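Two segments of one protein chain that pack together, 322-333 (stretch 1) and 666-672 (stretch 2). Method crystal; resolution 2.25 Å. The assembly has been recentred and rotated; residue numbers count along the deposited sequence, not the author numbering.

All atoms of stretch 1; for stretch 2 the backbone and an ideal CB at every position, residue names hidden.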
ATOM      1  N   LYS A 322     -22.487   9.801  17.521  1.00 23.64           N
ATOM      2  CA  LYS A 322     -22.286   9.880  18.966  1.00 21.99           C
ATOM      3  C   LYS A 322     -23.585   9.419  19.613  1.00 24.53           C
ATOM      4  O   LYS A 322     -24.636  10.008  19.359  1.00 21.16           O
ATOM      5  CB  LYS A 322     -21.986  11.326  19.399  1.00 20.35           C
ATOM      6  CG  LYS A 322     -20.620  11.845  18.969  1.00 25.16           C
ATOM      7  CD  LYS A 322     -20.350  13.303  19.383  1.00 21.30           C
ATOM      8  CE  LYS A 322     -18.890  13.695  19.092  1.00 22.11           C
ATOM      9  NZ  LYS A 322     -18.507  15.106  19.452  1.00 17.32           N
ATOM     10  N   ARG A 323     -23.526   8.372  20.435  1.00 24.50           N
ATOM     11  CA  ARG A 323     -24.728   7.869  21.092  1.00 21.50           C
ATOM     12  C   ARG A 323     -25.292   8.934  22.029  1.00 24.43           C
ATOM     13  O   ARG A 323     -24.593   9.872  22.415  1.00 22.08           O
ATOM     14  CB  ARG A 323     -24.454   6.578  21.894  1.00 23.50           C
ATOM     15  CG  ARG A 323     -23.589   5.519  21.237  1.00 25.02           C
ATOM     16  CD  ARG A 323     -24.242   4.728  20.122  1.00 23.00           C
ATOM     17  NE  ARG A 323     -23.774   5.209  18.831  1.00 29.46           N
ATOM     18  CZ  ARG A 323     -23.762   4.504  17.700  1.00 26.01           C
ATOM     19  NH1 ARG A 323     -24.186   3.255  17.674  1.00 23.09           N
ATOM     20  NH2 ARG A 323     -23.310   5.065  16.583  1.00 26.85           N
ATOM     21  N   PRO A 324     -26.571   8.788  22.407  1.00 24.45           N
ATOM     22  CA  PRO A 324     -27.234   9.761  23.279  1.00 24.65           C
ATOM     23  C   PRO A 324     -26.386  10.142  24.491  1.00 22.40           C
ATOM     24  O   PRO A 324     -25.923   9.259  25.201  1.00 23.49           O
ATOM     25  CB  PRO A 324     -28.494   9.010  23.729  1.00 24.35           C
ATOM     26  CG  PRO A 324     -28.811   8.125  22.582  1.00 23.18           C
ATOM     27  CD  PRO A 324     -27.488   7.714  21.982  1.00 24.01           C
ATOM     28  N   GLY A 325     -26.204  11.442  24.719  1.00 20.23           N
ATOM     29  CA  GLY A 325     -25.451  11.926  25.858  1.00 21.40           C
ATOM     30  C   GLY A 325     -23.941  11.997  25.635  1.00 25.32           C
ATOM     31  O   GLY A 325     -23.223  12.626  26.416  1.00 20.81           O
ATOM     32  N   VAL A 326     -23.449  11.365  24.571  1.00 20.88           N
ATOM     33  CA  VAL A 326     -22.007  11.296  24.368  1.00 23.79           C
ATOM     34  C   VAL A 326     -21.438  12.647  23.959  1.00 20.65           C
ATOM     35  O   VAL A 326     -20.369  13.035  24.419  1.00 20.08           O
ATOM     36  CB  VAL A 326     -21.605  10.179  23.390  1.00 20.96           C
ATOM     37  CG1 VAL A 326     -20.151  10.329  22.956  1.00 22.80           C
ATOM     38  CG2 VAL A 326     -21.823   8.828  24.050  1.00 22.78           C
ATOM     39  N   MET A 327     -22.162  13.366  23.116  1.00 20.10           N
ATOM     40  CA  MET A 327     -21.746  14.711  22.734  1.00 22.64           C
ATOM     41  C   MET A 327     -21.541  15.558  23.989  1.00 23.09           C
ATOM     42  O   MET A 327     -20.560  16.305  24.105  1.00 24.75           O
ATOM     43  CB  MET A 327     -22.781  15.342  21.790  1.00 21.46           C
ATOM     44  CG  MET A 327     -22.403  16.712  21.218  1.00 20.31           C
ATOM     45  SD  MET A 327     -22.544  18.061  22.413  1.00 18.97           S
ATOM     46  CE  MET A 327     -24.306  17.992  22.754  1.00 23.36           C
ATOM     47  N   ARG A 328     -22.455  15.415  24.944  1.00 23.29           N
ATOM     48  CA  ARG A 328     -22.374  16.145  26.212  1.00 24.61           C
ATOM     49  C   ARG A 328     -21.194  15.670  27.071  1.00 22.35           C
ATOM     50  O   ARG A 328     -20.454  16.480  27.623  1.00 20.99           O
ATOM     51  CB  ARG A 328     -23.681  15.991  26.982  1.00 24.30           C
ATOM     52  CG  ARG A 328     -23.731  16.687  28.322  1.00 21.20           C
ATOM     53  CD  ARG A 328     -25.153  16.581  28.836  1.00 25.69           C
ATOM     54  NE  ARG A 328     -25.345  17.133  30.170  1.00 25.06           N
ATOM     55  CZ  ARG A 328     -25.205  16.431  31.291  1.00 28.05           C
ATOM     56  NH1 ARG A 328     -24.848  15.156  31.237  1.00 20.20           N
ATOM     57  NH2 ARG A 328     -25.414  17.006  32.468  1.00 28.13           N
ATOM     58  N   LEU A 329     -21.040  14.351  27.178  1.00 22.36           N
ATOM     59  CA  LEU A 329     -19.914  13.735  27.884  1.00 28.40           C
ATOM     60  C   LEU A 329     -18.583  14.328  27.424  1.00 22.55           C
ATOM     61  O   LEU A 329     -17.792  14.811  28.229  1.00 20.09           O
ATOM     62  CB  LEU A 329     -19.890  12.231  27.611  1.00 22.34           C
ATOM     63  CG  LEU A 329     -19.565  11.227  28.719  1.00 29.91           C
ATOM     64  CD1 LEU A 329     -18.937   9.986  28.110  1.00 26.70           C
ATOM     65  CD2 LEU A 329     -18.673  11.795  29.809  1.00 28.51           C
ATOM     66  N   TRP A 330     -18.358  14.287  26.114  1.00 24.62           N
ATOM     67  CA  TRP A 330     -17.094  14.715  25.513  1.00 23.27           C
ATOM     68  C   TRP A 330     -16.862  16.226  25.549  1.00 21.45           C
ATOM     69  O   TRP A 330     -15.716  16.678  25.468  1.00 23.37           O
ATOM     70  CB  TRP A 330     -16.979  14.184  24.078  1.00 20.95           C
ATOM     71  CG  TRP A 330     -16.844  12.700  24.010  1.00 20.01           C
ATOM     72  CD1 TRP A 330     -16.861  11.836  25.059  1.00 18.12           C
ATOM     73  CD2 TRP A 330     -16.666  11.901  22.831  1.00 20.18           C
ATOM     74  NE1 TRP A 330     -16.697  10.548  24.615  1.00 23.78           N
ATOM     75  CE2 TRP A 330     -16.576  10.557  23.250  1.00 17.85           C
ATOM     76  CE3 TRP A 330     -16.576  12.192  21.462  1.00 21.98           C
ATOM     77  CZ2 TRP A 330     -16.404   9.501  22.357  1.00 20.62           C
ATOM     78  CZ3 TRP A 330     -16.404  11.139  20.566  1.00 22.36           C
ATOM     79  CH2 TRP A 330     -16.318   9.808  21.020  1.00 22.52           C
ATOM     80  N   SER A 331     -17.942  16.999  25.656  1.00 22.65           N
ATOM     81  CA  SER A 331     -17.836  18.450  25.863  1.00 21.02           C
ATOM     82  C   SER A 331     -17.350  18.763  27.274  1.00 21.47           C
ATOM     83  O   SER A 331     -16.440  19.568  27.449  1.00 19.62           O
ATOM     84  CB  SER A 331     -19.180  19.164  25.622  1.00 21.07           C
ATOM     85  OG  SER A 331     -19.677  18.933  24.317  1.00 21.00           O
ATOM     86  N   TYR A 332     -17.966  18.143  28.282  1.00 20.41           N
ATOM     87  CA  TYR A 332     -17.514  18.350  29.655  1.00 21.16           C
ATOM     88  C   TYR A 332     -16.146  17.720  29.920  1.00 23.40           C
ATOM     89  O   TYR A 332     -15.422  18.152  30.824  1.00 22.51           O
ATOM     90  CB  TYR A 332     -18.542  17.860  30.674  1.00 23.82           C
ATOM     91  CG  TYR A 332     -19.725  18.790  30.810  1.00 23.73           C
ATOM     92  CD1 TYR A 332     -19.549  20.108  31.212  1.00 24.85           C
ATOM     93  CD2 TYR A 332     -21.011  18.353  30.532  1.00 20.55           C
ATOM     94  CE1 TYR A 332     -20.628  20.974  31.328  1.00 23.46           C
ATOM     95  CE2 TYR A 332     -22.090  19.205  30.646  1.00 25.07           C
ATOM     96  CZ  TYR A 332     -21.890  20.511  31.042  1.00 23.67           C
ATOM     97  OH  TYR A 332     -22.963  21.350  31.165  1.00 25.77           O
ATOM     98  N   GLN A 333     -15.786  16.706  29.139  1.00 18.71           N
ATOM     99  CA  GLN A 333     -14.445  16.164  29.251  1.00 23.58           C
ATOM    100  C   GLN A 333     -13.429  17.246  28.876  1.00 19.90           C
ATOM    101  O   GLN A 333     -12.412  17.401  29.548  1.00 24.87           O
ATOM    102  CB  GLN A 333     -14.246  14.905  28.402  1.00 22.60           C
ATOM    103  CG  GLN A 333     -12.980  14.127  28.785  1.00 23.85           C
ATOM    104  CD  GLN A 333     -12.666  13.009  27.812  1.00 24.39           C
ATOM    105  OE1 GLN A 333     -12.920  13.128  26.610  1.00 20.50           O
ATOM    106  NE2 GLN A 333     -12.114  11.909  28.329  1.00 20.16           N
ATOM    107  N   UNK A 666     -25.480   6.372  33.020  1.00 29.30           N
ATOM    108  CA  UNK A 666     -24.730   6.120  31.800  1.00 32.15           C
ATOM    109  C   UNK A 666     -24.433   7.449  31.119  1.00 26.53           C
ATOM    110  O   UNK A 666     -25.298   8.312  31.044  1.00 27.01           O
ATOM    111  CB  UNK A 666     -25.499   5.185  30.864  1.00 32.15           C
ATOM    112  N   UNK A 667     -23.207   7.609  30.625  1.00 30.77           N
ATOM    113  CA  UNK A 667     -22.790   8.825  29.924  1.00 28.52           C
ATOM    114  C   UNK A 667     -22.901  10.080  30.779  1.00 30.59           C
ATOM    115  O   UNK A 667     -22.828  11.196  30.261  1.00 30.37           O
ATOM    116  CB  UNK A 667     -23.627   9.003  28.656  1.00 28.52           C
ATOM    117  N   UNK A 668     -23.069   9.899  32.084  1.00 25.92           N
ATOM    118  CA  UNK A 668     -23.397  11.009  32.961  1.00 28.14           C
ATOM    119  C   UNK A 668     -22.213  11.892  33.300  1.00 27.31           C
ATOM    120  O   UNK A 668     -21.064  11.484  33.165  1.00 25.34           O
ATOM    121  CB  UNK A 668     -24.013  10.474  34.255  1.00 28.14           C
ATOM    122  N   UNK A 669     -22.505  13.111  33.737  1.00 23.88           N
ATOM    123  CA  UNK A 669     -21.475  14.048  34.167  1.00 27.62           C
ATOM    124  C   UNK A 669     -21.948  14.732  35.442  1.00 30.36           C
ATOM    125  O   UNK A 669     -23.085  15.198  35.516  1.00 23.91           O
ATOM    126  CB  UNK A 669     -21.165  15.074  33.075  1.00 27.62           C
ATOM    127  N   UNK A 670     -21.075  14.772  36.445  1.00 27.94           N
ATOM    128  CA  UNK A 670     -21.318  15.550  37.646  1.00 24.43           C
ATOM    129  C   UNK A 670     -20.120  16.464  37.827  1.00 29.59           C
ATOM    130  O   UNK A 670     -18.999  16.117  37.462  1.00 25.57           O
ATOM    131  CB  UNK A 670     -21.540  14.658  38.869  1.00 24.43           C
ATOM    132  N   UNK A 671     -20.366  17.642  38.378  1.00 26.51           N
ATOM    133  CA  UNK A 671     -19.297  18.556  38.718  1.00 28.30           C
ATOM    134  C   UNK A 671     -19.442  18.897  40.194  1.00 28.08           C
ATOM    135  O   UNK A 671     -20.209  19.787  40.570  1.00 28.88           O
ATOM    136  CB  UNK A 671     -19.329  19.811  37.843  1.00 28.30           C
ATOM    137  N   UNK A 672     -18.710  18.165  41.025  1.00 28.82           N
ATOM    138  CA  UNK A 672     -18.785  18.327  42.467  1.00 27.49           C
ATOM    139  C   UNK A 672     -18.024  19.554  42.907  1.00 28.63           C
ATOM    140  O   UNK A 672     -16.833  19.665  42.651  1.00 35.80           O
ATOM    141  CB  UNK A 672     -18.245  17.086  43.180  1.00 27.49           C
TER

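Position 666 begins the stretch, in loop, its CA-to-CB bond sideways to stretch 1 and nothing of that stretch within 5.5 Å of the ideal CB. Many side chains would suit. The deposited residue is A666, which makes no contact.

Position 667 has phi/psi of 60/14, a left-handed conformation favoured by glycine, asparagine or aspartate but open to other residues with a CB. That bond points toward the turn before the helix, with the ideal CB 4.2 Å from P324 O. Across from it G325, itself at 85/-14, has no side chain; an ideal CB there would come within 3.3 Å of the CB at 667. Beyond lies the CG2 methyl of V326, and nearby the backbone carbonyl of P324, so a long side chain with an aliphatic stem and a donor at its tip would fit. The residue is R667. Its CG packs 3.6 Å from V326 CG2, which also lies over one face of the guanidinium, and R667 NH1 comes 3.8 Å from R323 CB. Water 1 joins the tip to the turn, accepting from R667 NH1 at 2.9 Å and donating to P324 O at 2.6 Å. Water 2 donates to R667 O at 2.7 Å and to G325 O at 2.9 Å, and accepts from R328 NH1 at 2.9 Å.

At 668 the ideal CB points away and meets nothing of stretch 1; a small residue would do, but the visible contact does not demand one. It is G668, whose O lies 4.1 Å from L329 CD2.

Position 669 opens the strand and turns its CB toward the helix, the ideal CB 4.2 Å from Y332 CD2 and 4.1 Å from R328 NH1. Between L329 and Y332 there is an apolar surface suited to valine, isoleucine or perhaps leucine, with beta-branching compatible with the extended backbone. V669 uses both methyls: CG2 is 3.9 Å from L329 CD2, and CG1 is 3.8 Å from Y332 CB. Water 3 joins the strand backbone to the R328 side chain, accepting from V669 N at 3.1 Å and from R328 NH1 at 3.0 Å.

Strand alternation turns 670 away, leaving its choice open as far as stretch 1 is concerned; it is M670.

Position 671 points toward stretch 1 again, but its ideal CB has no neighbour there within 5.5 Å. A longer apolar side chain could reach the Y332 ring. I671 does so, placing CD1 4.3 Å from Y332 CE1.

Position 672 is out of reach of stretch 1, which leaves the choice open; it is L672.

Stretch 2 666-672: ARGVMIL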
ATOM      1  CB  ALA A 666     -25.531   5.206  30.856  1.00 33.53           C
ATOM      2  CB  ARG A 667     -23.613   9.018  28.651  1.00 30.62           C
ATOM      3  CG  ARG A 667     -23.064   8.297  27.439  1.00 34.01           C
ATOM      4  CD  ARG A 667     -23.295   6.801  27.488  1.00 30.88           C
ATOM      5  NE  ARG A 667     -22.362   6.123  26.590  1.00 31.14           N
ATOM      6  CZ  ARG A 667     -22.707   5.300  25.607  1.00 28.29           C
ATOM      7  NH1 ARG A 667     -23.980   5.014  25.377  1.00 30.46           N
ATOM      8  NH2 ARG A 667     -21.759   4.753  24.857  1.00 36.36           N
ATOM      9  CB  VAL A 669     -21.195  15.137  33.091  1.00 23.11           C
ATOM     10  CG1 VAL A 669     -20.230  16.191  33.614  1.00 20.79           C
ATOM     11  CG2 VAL A 669     -20.662  14.509  31.812  1.00 25.82           C
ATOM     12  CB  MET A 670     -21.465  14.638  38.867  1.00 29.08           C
ATOM     13  CG  MET A 670     -22.437  13.466  38.671  1.00 33.90           C
ATOM     14  SD  MET A 670     -22.444  12.279  40.035  1.00 37.96           S
ATOM     15  CE  MET A 670     -22.907  13.356  41.387  1.00 34.17           C
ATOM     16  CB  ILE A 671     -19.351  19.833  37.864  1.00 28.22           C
ATOM     17  CG1 ILE A 671     -19.395  19.478  36.374  1.00 24.53           C
ATOM     18  CG2 ILE A 671     -18.174  20.726  38.167  1.00 25.25           C
ATOM     19  CD1 ILE A 671     -19.596  20.674  35.481  1.00 20.29           C
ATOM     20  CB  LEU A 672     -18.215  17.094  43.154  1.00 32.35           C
ATOM     21  CG  LEU A 672     -19.184  15.937  43.407  1.00 40.64           C
ATOM     22  CD1 LEU A 672     -20.506  16.098  42.638  1.00 32.87           C
ATOM     23  CD2 LEU A 672     -18.516  14.601  43.117  1.00 30.92           C
TER
HETATM   24  O   HOH W   1     -26.241   6.750  25.907  1.00 35.85           O
HETATM   25  O   HOH W   2     -24.114  13.287  29.137  1.00 25.52           O
HETATM   26  O   HOH W   3     -25.609  13.637  33.739  1.00 20.28           O
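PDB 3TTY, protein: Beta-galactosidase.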